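Local coordinates for 3-oxoacyl-[acyl-carrier-protein] synthase 3 (Micrococcus luteus NCTC 2665, PDB 4EWP) that probably catalyses the first condensation of fatty acid synthesis, joining an acetyl-CoA-derived acyl group to two carbons of malonyl-ACP, at residues S198-L209 with L232-V243; R55-A66 with V147-D155. All blocks are in the same frame, centred on the assembly; numbering follows the deposited sequence.

Contact 1. Residues S198-L209 with L232-V243; sequences STISMTHSQLEL and LWPTLRQDGPSV
H204 and L232 are joined by a short side-chain-to-backbone bond: NE2 gives its N-H to L232 O at 2.8 Å. L232 O lies in the plane of the ring, while NE2 stands above the plane of the carbonyl. CG of H204 sits between the backbone N and the carbonyl carbon (chi1 44°), which turns the ring across to segment 232-243. T199 O is gripped twice, by D239 N at 2.9 Å almost head-on and by R237 NH2 at 3.1 Å from above the carbonyl plane. Between these ends runs a separate two-stranded antiparallel sheet: S201 and R237 form the hydrogen-bonded pair, flanked by the non-hydrogen-bonded pairs I200–Q238 and M202–L236, and just past the strands T203 N still bonds T235 O. One water bridges T203 OG1, W233 O and T235 OG1, and W233 N bonds E214 of the second subunit. R237 bends at chi2 and chi3, folding its chain back along S201, with CD 3.4 Å from S201 OG. With an alanine in place of R237, T199 O would probably keep D239 N but lose its second donor, and S201 OG its aliphatic cover. The bent M202 chain brings SD to 3.4 Å from L236 CD1, I200 CG1 meets V243 CG2 at 3.7 Å, and L209 CD2 reaches W233 CE3. The contact is thus joined mainly through backbone polar groups, with R237 and H204 each adding one side-chain donor.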
loop_
_atom_site.group_PDB
_atom_site.type_symbol
_atom_site.label_atom_id
_atom_site.label_comp_id
_atom_site.label_asym_id
_atom_site.label_seq_id
_atom_site.Cartn_x
_atom_site.Cartn_y
_atom_site.Cartn_z
ATOM N N SER A 198 -18.529 -1.858 -1.102
ATOM C CA SER A 198 -19.030 -1.728 -2.461
ATOM C C SER A 198 -19.594 -0.345 -2.789
ATOM O O SER A 198 -19.986 -0.098 -3.933
ATOM C CB SER A 198 -20.080 -2.804 -2.764
ATOM O OG SER A 198 -21.330 -2.451 -2.188
ATOM N N THR A 199 -19.621 0.555 -1.807
ATOM C CA THR A 199 -20.225 1.883 -2.010
ATOM C C THR A 199 -19.526 2.708 -3.095
ATOM O O THR A 199 -20.179 3.338 -3.926
ATOM C CB THR A 199 -20.336 2.675 -0.685
ATOM O OG1 THR A 199 -21.267 1.999 0.169
ATOM C CG2 THR A 199 -20.845 4.099 -0.936
ATOM N N ILE A 200 -18.200 2.688 -3.077
ATOM C CA ILE A 200 -17.373 3.237 -4.140
ATOM C C ILE A 200 -16.456 2.080 -4.531
ATOM O O ILE A 200 -15.740 1.552 -3.686
ATOM C CB ILE A 200 -16.496 4.394 -3.615
ATOM C CG1 ILE A 200 -17.352 5.471 -2.951
ATOM C CG2 ILE A 200 -15.655 5.000 -4.719
ATOM C CD1 ILE A 200 -16.498 6.524 -2.222
ATOM N N SER A 201 -16.482 1.674 -5.795
ATOM C CA SER A 201 -15.775 0.469 -6.199
ATOM C C SER A 201 -15.623 0.414 -7.708
ATOM O O SER A 201 -16.155 1.267 -8.410
ATOM C CB SER A 201 -16.534 -0.769 -5.722
ATOM O OG SER A 201 -17.800 -0.862 -6.348
ATOM N N MET A 202 -14.888 -0.584 -8.202
ATOM C CA MET A 202 -14.730 -0.785 -9.639
ATOM C C MET A 202 -15.925 -1.581 -10.146
ATOM O O MET A 202 -16.580 -2.256 -9.366
ATOM C CB MET A 202 -13.443 -1.543 -9.942
ATOM C CG MET A 202 -12.188 -0.945 -9.319
ATOM S SD MET A 202 -11.829 0.702 -9.976
ATOM C CE MET A 202 -11.401 0.332 -11.667
ATOM N N THR A 203 -16.198 -1.513 -11.445
ATOM C CA THR A 203 -17.326 -2.229 -12.049
ATOM C C THR A 203 -17.221 -3.745 -11.900
ATOM O O THR A 203 -18.242 -4.443 -11.799
ATOM C CB THR A 203 -17.482 -1.901 -13.553
ATOM O OG1 THR A 203 -16.200 -1.931 -14.188
ATOM C CG2 THR A 203 -18.101 -0.509 -13.741
ATOM N N HIS A 204 -15.990 -4.254 -11.929
ATOM C CA HIS A 204 -15.747 -5.681 -11.714
ATOM C C HIS A 204 -14.271 -6.019 -11.574
ATOM O O HIS A 204 -13.393 -5.236 -11.934
ATOM C CB HIS A 204 -16.363 -6.527 -12.833
ATOM C CG HIS A 204 -16.123 -5.973 -14.203
ATOM N ND1 HIS A 204 -17.107 -5.331 -14.927
ATOM C CD2 HIS A 204 -15.009 -5.950 -14.971
ATOM C CE1 HIS A 204 -16.607 -4.938 -16.085
ATOM N NE2 HIS A 204 -15.337 -5.299 -16.136
ATOM N N SER A 205 -14.023 -7.208 -11.043
ATOM C CA SER A 205 -12.681 -7.705 -10.794
ATOM C C SER A 205 -11.812 -7.797 -12.054
ATOM O O SER A 205 -12.303 -8.094 -13.162
ATOM C CB SER A 205 -12.766 -9.077 -10.136
ATOM O OG SER A 205 -11.529 -9.747 -10.222
ATOM N N GLN A 206 -10.515 -7.555 -11.869
ATOM C CA GLN A 206 -9.554 -7.683 -12.949
ATOM C C GLN A 206 -9.556 -9.109 -13.503
ATOM O O GLN A 206 -9.307 -9.321 -14.687
ATOM C CB GLN A 206 -8.152 -7.289 -12.474
ATOM C CG GLN A 206 -8.047 -5.854 -11.969
ATOM C CD GLN A 206 -6.684 -5.559 -11.367
ATOM O OE1 GLN A 206 -5.819 -6.436 -11.312
ATOM N NE2 GLN A 206 -6.480 -4.318 -10.918
ATOM N N LEU A 207 -9.859 -10.083 -12.649
ATOM C CA LEU A 207 -9.925 -11.478 -13.083
ATOM C C LEU A 207 -10.972 -11.741 -14.173
ATOM O O LEU A 207 -10.851 -12.700 -14.946
ATOM C CB LEU A 207 -10.157 -12.411 -11.891
ATOM C CG LEU A 207 -9.116 -12.335 -10.776
ATOM C CD1 LEU A 207 -9.422 -13.371 -9.704
ATOM C CD2 LEU A 207 -7.711 -12.534 -11.345
ATOM N N GLU A 208 -12.018 -10.929 -14.225
ATOM C CA GLU A 208 -13.016 -11.127 -15.272
ATOM C C GLU A 208 -12.351 -10.762 -16.581
ATOM O O GLU A 208 -12.520 -11.435 -17.595
ATOM C CB GLU A 208 -14.256 -10.269 -15.041
ATOM C CG GLU A 208 -15.088 -10.678 -13.824
ATOM C CD GLU A 208 -16.503 -10.110 -13.873
ATOM O OE1 GLU A 208 -17.187 -10.114 -12.821
ATOM O OE2 GLU A 208 -16.925 -9.668 -14.971
ATOM N N LEU A 209 -11.555 -9.705 -16.532
ATOM C CA LEU A 209 -10.809 -9.250 -17.690
ATOM C C LEU A 209 -9.794 -10.324 -18.084
ATOM O O LEU A 209 -9.730 -10.713 -19.247
ATOM C CB LEU A 209 -10.144 -7.898 -17.390
ATOM C CG LEU A 209 -9.200 -7.260 -18.415
ATOM C CD1 LEU A 209 -9.906 -7.016 -19.735
ATOM C CD2 LEU A 209 -8.608 -5.946 -17.870
ATOM N N LEU A 232 -15.075 -3.745 -20.648
ATOM C CA LEU A 232 -14.520 -4.846 -19.868
ATOM C C LEU A 232 -13.408 -4.337 -18.946
ATOM O O LEU A 232 -13.226 -4.845 -17.841
ATOM C CB LEU A 232 -13.995 -5.956 -20.782
ATOM C CG LEU A 232 -14.975 -7.072 -21.188
ATOM C CD1 LEU A 232 -16.426 -6.684 -20.933
ATOM C CD2 LEU A 232 -14.774 -7.467 -22.645
ATOM N N TRP A 233 -12.662 -3.336 -19.402
ATOM C CA TRP A 233 -11.691 -2.675 -18.540
ATOM C C TRP A 233 -12.439 -2.148 -17.314
ATOM O O TRP A 233 -13.397 -1.399 -17.448
ATOM C CB TRP A 233 -11.007 -1.534 -19.290
ATOM C CG TRP A 233 -10.074 -0.708 -18.443
ATOM C CD1 TRP A 233 -10.256 0.590 -18.041
ATOM C CD2 TRP A 233 -8.815 -1.123 -17.893
ATOM N NE1 TRP A 233 -9.181 1.007 -17.284
ATOM C CE2 TRP A 233 -8.287 -0.026 -17.177
ATOM C CE3 TRP A 233 -8.080 -2.309 -17.946
ATOM C CZ2 TRP A 233 -7.060 -0.085 -16.518
ATOM C CZ3 TRP A 233 -6.860 -2.365 -17.286
ATOM C CH2 TRP A 233 -6.365 -1.259 -16.581
ATOM N N PRO A 234 -12.030 -2.569 -16.111
ATOM C CA PRO A 234 -12.758 -2.134 -14.914
ATOM C C PRO A 234 -12.651 -0.628 -14.733
ATOM O O PRO A 234 -11.580 -0.048 -14.941
ATOM C CB PRO A 234 -12.013 -2.836 -13.769
ATOM C CG PRO A 234 -11.290 -3.962 -14.403
ATOM C CD PRO A 234 -10.924 -3.484 -15.787
ATOM N N THR A 235 -13.756 -0.002 -14.346
ATOM C CA THR A 235 -13.767 1.433 -14.118
ATOM C C THR A 235 -14.467 1.763 -12.814
ATOM O O THR A 235 -15.221 0.959 -12.285
ATOM C CB THR A 235 -14.456 2.182 -15.260
ATOM O OG1 THR A 235 -15.786 1.664 -15.440
ATOM C CG2 THR A 235 -13.671 2.018 -16.539
ATOM N N LEU A 236 -14.205 2.962 -12.312
ATOM C CA LEU A 236 -14.719 3.421 -11.033
ATOM C C LEU A 236 -16.220 3.728 -11.102
ATOM O O LEU A 236 -16.741 4.178 -12.125
ATOM C CB LEU A 236 -13.931 4.662 -10.613
ATOM C CG LEU A 236 -13.418 4.843 -9.188
ATOM C CD1 LEU A 236 -12.925 3.555 -8.599
ATOM C CD2 LEU A 236 -12.302 5.886 -9.187
ATOM N N ARG A 237 -16.916 3.471 -10.003
ATOM C CA ARG A 237 -18.348 3.719 -9.928
ATOM C C ARG A 237 -18.671 4.060 -8.479
ATOM O O ARG A 237 -17.890 3.736 -7.575
ATOM C CB ARG A 237 -19.117 2.481 -10.433
ATOM C CG ARG A 237 -20.229 1.966 -9.535
ATOM C CD ARG A 237 -19.723 1.068 -8.414
ATOM N NE ARG A 237 -20.337 1.409 -7.131
ATOM C CZ ARG A 237 -21.619 1.217 -6.836
ATOM N NH1 ARG A 237 -22.440 0.678 -7.730
ATOM N NH2 ARG A 237 -22.082 1.560 -5.644
ATOM N N GLN A 238 -19.790 4.738 -8.246
ATOM C CA GLN A 238 -20.203 4.989 -6.873
ATOM C C GLN A 238 -21.711 5.112 -6.717
ATOM O O GLN A 238 -22.425 5.514 -7.637
ATOM C CB GLN A 238 -19.539 6.254 -6.332
ATOM C CG GLN A 238 -20.159 7.543 -6.867
ATOM C CD GLN A 238 -19.608 8.783 -6.199
ATOM O OE1 GLN A 238 -18.912 8.704 -5.191
ATOM N NE2 GLN A 238 -19.915 9.942 -6.767
ATOM N N ASP A 239 -22.184 4.773 -5.523
ATOM C CA ASP A 239 -23.528 5.128 -5.100
ATOM C C ASP A 239 -23.478 6.583 -4.597
ATOM O O ASP A 239 -23.164 6.838 -3.433
ATOM C CB ASP A 239 -23.959 4.189 -3.979
ATOM C CG ASP A 239 -25.301 4.563 -3.398
ATOM O OD1 ASP A 239 -25.809 5.630 -3.763
ATOM O OD2 ASP A 239 -25.842 3.801 -2.571
ATOM N N GLY A 240 -23.766 7.531 -5.486
ATOM C CA GLY A 240 -23.640 8.953 -5.191
ATOM C C GLY A 240 -24.328 9.427 -3.920
ATOM O O GLY A 240 -23.696 10.031 -3.050
ATOM N N PRO A 241 -25.633 9.163 -3.802
ATOM C CA PRO A 241 -26.389 9.567 -2.612
ATOM C C PRO A 241 -25.836 9.000 -1.301
ATOM O O PRO A 241 -25.785 9.732 -0.309
ATOM C CB PRO A 241 -27.794 9.018 -2.892
ATOM C CG PRO A 241 -27.901 9.040 -4.369
ATOM C CD PRO A 241 -26.515 8.622 -4.849
ATOM N N SER A 242 -25.431 7.734 -1.281
ATOM C CA SER A 242 -24.819 7.184 -0.069
ATOM C C SER A 242 -23.537 7.924 0.293
ATOM O O SER A 242 -23.315 8.267 1.459
ATOM C CB SER A 242 -24.540 5.686 -0.199
ATOM O OG SER A 242 -25.754 4.982 -0.307
ATOM N N VAL A 243 -22.700 8.183 -0.704
ATOM C CA VAL A 243 -21.463 8.913 -0.445
ATOM C C VAL A 243 -21.736 10.240 0.249
ATOM O O VAL A 243 -21.068 10.570 1.228
ATOM C CB VAL A 243 -20.655 9.158 -1.721
ATOM C CG1 VAL A 243 -19.520 10.130 -1.446
ATOM C CG2 VAL A 243 -20.117 7.840 -2.248
HETATM O O HOH W 1 -15.765 -0.998 -16.600
#

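Contact 2. Residues R55-A66 with V147-D155; sequences RATAEETVPVMA and VVGVERLSD
The guanidinium of R152 has T61 CA over one face, while A58 O and D155 OD2 lie at its edge, in plane. NH1 reaches A58 O at 2.9 Å, coming from above that carbonyl's plane, and makes weak bonds to T57 O and E60 O, so three backbone oxygens of the turn gather round one nitrogen. NE forms a salt bridge with D155 OD2 at 2.7 Å, and a water joins NH2 to A58 O. With CG anti to the backbone N (chi1 -167°) and a bend at chi3, the arginine reaches the turn, R152 CD passing A56 CB at 3.7 Å. E60, the centre of an inverse gamma turn, accepts from T57 N through the anti lone pair of OE1; its other oxygen bonds Y22. T61 then N-caps helix 62-76 through OG1 to V64 N. This helix lies on strand 144-152, the middle strand of one of the two five-stranded mixed sheets, an alpha/beta layer of the thiolase fold; axes of the local segments 62-66 and 147-152 approach to 8.0 Å at 140°. V62 CG1 meets V150 CG1 at 3.8 Å, the two valines crossing at a slant, and A66 CB rests 3.7 Å from V148 CG1. M65, bent at chi3, brings CE to 3.3 Å from E151 O. R55 CD packs against S154 CB, while R55 NE bonds L168 O and S154 OG bonds D170.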
loop_
_atom_site.group_PDB
_atom_site.type_symbol
_atom_site.label_atom_id
_atom_site.label_comp_id
_atom_site.label_asym_id
_atom_site.label_seq_id
_atom_site.Cartn_x
_atom_site.Cartn_y
_atom_site.Cartn_z
ATOM N N ARG A 55 -6.647 16.984 -16.429
ATOM C CA ARG A 55 -6.560 15.717 -17.138
ATOM C C ARG A 55 -5.142 15.521 -17.680
ATOM O O ARG A 55 -4.644 16.317 -18.472
ATOM C CB ARG A 55 -7.626 15.622 -18.240
ATOM C CG ARG A 55 -9.047 15.381 -17.701
ATOM C CD ARG A 55 -9.088 14.102 -16.852
ATOM N NE ARG A 55 -10.386 13.835 -16.234
ATOM C CZ ARG A 55 -11.449 13.342 -16.879
ATOM N NH1 ARG A 55 -11.393 13.075 -18.180
ATOM N NH2 ARG A 55 -12.587 13.124 -16.219
ATOM N N ALA A 56 -4.493 14.459 -17.215
ATOM C CA ALA A 56 -3.106 14.180 -17.561
ATOM C C ALA A 56 -2.989 13.573 -18.940
ATOM O O ALA A 56 -3.880 12.851 -19.384
ATOM C CB ALA A 56 -2.483 13.235 -16.520
ATOM N N THR A 57 -1.880 13.867 -19.613
ATOM C CA THR A 57 -1.553 13.229 -20.883
ATOM C C THR A 57 -0.969 11.845 -20.611
ATOM O O THR A 57 -0.747 11.484 -19.459
ATOM C CB THR A 57 -0.518 14.041 -21.671
ATOM O OG1 THR A 57 0.697 14.124 -20.918
ATOM C CG2 THR A 57 -1.029 15.446 -21.931
ATOM N N ALA A 58 -0.721 11.089 -21.678
ATOM C CA ALA A 58 -0.100 9.768 -21.591
ATOM C C ALA A 58 1.273 9.784 -20.925
ATOM O O ALA A 58 1.607 8.861 -20.183
ATOM C CB ALA A 58 0.001 9.136 -22.980
ATOM N N GLU A 59 2.064 10.820 -21.199
ATOM C CA GLU A 59 3.414 10.947 -20.638
ATOM C C GLU A 59 3.398 11.294 -19.150
ATOM O O GLU A 59 4.354 11.000 -18.416
ATOM C CB GLU A 59 4.232 12.016 -21.385
ATOM C CG GLU A 59 4.605 11.661 -22.810
ATOM C CD GLU A 59 3.417 11.711 -23.763
ATOM O OE1 GLU A 59 2.536 12.589 -23.584
ATOM O OE2 GLU A 59 3.361 10.869 -24.691
ATOM N N GLU A 60 2.323 11.941 -18.712
ATOM C CA GLU A 60 2.195 12.349 -17.315
ATOM C C GLU A 60 1.690 11.200 -16.454
ATOM O O GLU A 60 0.525 11.183 -16.022
ATOM C CB GLU A 60 1.265 13.552 -17.194
ATOM C CG GLU A 60 1.882 14.824 -17.717
ATOM C CD GLU A 60 0.909 15.968 -17.721
ATOM O OE1 GLU A 60 -0.185 15.819 -18.320
ATOM O OE2 GLU A 60 1.239 17.004 -17.106
ATOM N N THR A 61 2.575 10.233 -16.229
ATOM C CA THR A 61 2.226 9.034 -15.488
ATOM C C THR A 61 2.196 9.324 -13.996
ATOM O O THR A 61 2.570 10.412 -13.541
ATOM C CB THR A 61 3.268 7.928 -15.735
ATOM O OG1 THR A 61 4.564 8.418 -15.371
ATOM C CG2 THR A 61 3.279 7.504 -17.213
ATOM N N VAL A 62 1.757 8.345 -13.227
ATOM C CA VAL A 62 1.826 8.471 -11.781
ATOM C C VAL A 62 3.262 8.811 -11.296
ATOM O O VAL A 62 3.452 9.738 -10.516
ATOM C CB VAL A 62 1.215 7.220 -11.093
ATOM C CG1 VAL A 62 1.530 7.185 -9.585
ATOM C CG2 VAL A 62 -0.295 7.185 -11.350
ATOM N N PRO A 63 4.278 8.072 -11.767
ATOM C CA PRO A 63 5.637 8.401 -11.310
ATOM C C PRO A 63 6.140 9.771 -11.766
ATOM O O PRO A 63 6.854 10.423 -11.008
ATOM C CB PRO A 63 6.498 7.287 -11.928
ATOM C CG PRO A 63 5.547 6.119 -12.056
ATOM C CD PRO A 63 4.223 6.761 -12.444
ATOM N N VAL A 64 5.799 10.183 -12.986
ATOM C CA VAL A 64 6.169 11.498 -13.464
ATOM C C VAL A 64 5.576 12.596 -12.569
ATOM O O VAL A 64 6.293 13.483 -12.096
ATOM C CB VAL A 64 5.736 11.701 -14.921
ATOM C CG1 VAL A 64 5.767 13.184 -15.297
ATOM C CG2 VAL A 64 6.657 10.912 -15.833
ATOM N N MET A 65 4.270 12.518 -12.332
ATOM C CA MET A 65 3.571 13.506 -11.510
ATOM C C MET A 65 4.070 13.482 -10.057
ATOM O O MET A 65 4.299 14.539 -9.461
ATOM C CB MET A 65 2.048 13.293 -11.574
ATOM C CG MET A 65 1.463 13.471 -12.997
ATOM S SD MET A 65 -0.329 13.644 -12.971
ATOM C CE MET A 65 -0.864 11.967 -12.607
ATOM N N ALA A 66 4.251 12.280 -9.500
ATOM C CA ALA A 66 4.708 12.151 -8.123
ATOM C C ALA A 66 6.069 12.808 -7.949
ATOM O O ALA A 66 6.344 13.451 -6.935
ATOM C CB ALA A 66 4.762 10.672 -7.709
ATOM N N VAL A 147 5.596 12.035 1.640
ATOM C CA VAL A 147 4.272 11.450 1.381
ATOM C C VAL A 147 3.700 12.053 0.099
ATOM O O VAL A 147 3.631 13.274 -0.045
ATOM C CB VAL A 147 3.284 11.705 2.547
ATOM C CG1 VAL A 147 1.929 11.086 2.229
ATOM C CG2 VAL A 147 3.836 11.152 3.841
ATOM N N VAL A 148 3.305 11.198 -0.835
ATOM C CA VAL A 148 2.767 11.662 -2.095
ATOM C C VAL A 148 1.392 11.063 -2.316
ATOM O O VAL A 148 1.239 9.842 -2.349
ATOM C CB VAL A 148 3.676 11.272 -3.284
ATOM C CG1 VAL A 148 3.090 11.809 -4.572
ATOM C CG2 VAL A 148 5.051 11.859 -3.093
ATOM N N GLY A 149 0.384 11.915 -2.456
ATOM C CA GLY A 149 -0.927 11.455 -2.877
ATOM C C GLY A 149 -0.970 11.723 -4.365
ATOM O O GLY A 149 -0.737 12.861 -4.779
ATOM N N VAL A 150 -1.235 10.700 -5.175
ATOM C CA VAL A 150 -1.112 10.856 -6.631
ATOM C C VAL A 150 -2.014 9.882 -7.378
ATOM O O VAL A 150 -2.149 8.731 -6.985
ATOM C CB VAL A 150 0.375 10.716 -7.103
ATOM C CG1 VAL A 150 1.020 9.443 -6.553
ATOM C CG2 VAL A 150 0.485 10.764 -8.624
ATOM N N GLU A 151 -2.652 10.357 -8.442
ATOM C CA GLU A 151 -3.584 9.536 -9.192
ATOM C C GLU A 151 -3.658 9.991 -10.638
ATOM O O GLU A 151 -3.647 11.190 -10.932
ATOM C CB GLU A 151 -5.001 9.647 -8.603
ATOM C CG GLU A 151 -5.161 9.329 -7.118
ATOM C CD GLU A 151 -5.138 7.845 -6.812
ATOM O OE1 GLU A 151 -4.703 7.052 -7.664
ATOM O OE2 GLU A 151 -5.555 7.464 -5.703
ATOM N N ARG A 152 -3.749 9.034 -11.548
ATOM C CA ARG A 152 -4.252 9.342 -12.874
ATOM C C ARG A 152 -5.599 8.633 -12.994
ATOM O O ARG A 152 -5.721 7.591 -13.645
ATOM C CB ARG A 152 -3.272 8.940 -13.996
ATOM C CG ARG A 152 -3.668 9.553 -15.366
ATOM C CD ARG A 152 -2.543 9.544 -16.396
ATOM N NE ARG A 152 -2.161 8.195 -16.792
ATOM C CZ ARG A 152 -1.112 7.896 -17.556
ATOM N NH1 ARG A 152 -0.309 8.856 -18.017
ATOM N NH2 ARG A 152 -0.854 6.624 -17.847
ATOM N N LEU A 153 -6.599 9.203 -12.330
ATOM C CA LEU A 153 -7.941 8.634 -12.288
ATOM C C LEU A 153 -8.560 8.525 -13.673
ATOM O O LEU A 153 -9.453 7.709 -13.893
ATOM C CB LEU A 153 -8.847 9.498 -11.409
ATOM C CG LEU A 153 -8.536 9.563 -9.914
ATOM C CD1 LEU A 153 -9.355 10.643 -9.263
ATOM C CD2 LEU A 153 -8.830 8.214 -9.262
ATOM N N SER A 154 -8.110 9.358 -14.606
ATOM C CA SER A 154 -8.693 9.329 -15.938
ATOM C C SER A 154 -8.444 7.970 -16.601
ATOM O O SER A 154 -9.120 7.604 -17.559
ATOM C CB SER A 154 -8.177 10.489 -16.801
ATOM O OG SER A 154 -6.761 10.500 -16.843
ATOM N N ASP A 155 -7.488 7.207 -16.081
ATOM C CA ASP A 155 -7.248 5.866 -16.622
ATOM C C ASP A 155 -8.334 4.863 -16.251
ATOM O O ASP A 155 -8.454 3.827 -16.907
ATOM C CB ASP A 155 -5.896 5.310 -16.178
ATOM C CG ASP A 155 -4.765 5.855 -16.991
ATOM O OD1 ASP A 155 -5.000 6.208 -18.172
ATOM O OD2 ASP A 155 -3.648 5.937 -16.441
HETATM O O HOH W 2 0.774 5.945 -20.155
#

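In sequence both segments of contact 2 precede those of contact 1, and their centres lie 20 Å apart, yet they meet directly: W233 NE1 of contact 1 probably hydrogen-bonds D155 O of contact 2 at 2.9 Å, and L236 CD2 packs on L153 CD2 at 4.2 Å. Both border the predicted active site. The side chains of I200 and E151 are each about 6 Å from that of C123, while those of Q238 and E151 are about 7 and 8 Å from that of N306. Both also face the dimer partner: R210 of the second subunit forms a salt bridge with D155 and packs on W233, and L207 of that subunit packs on R152.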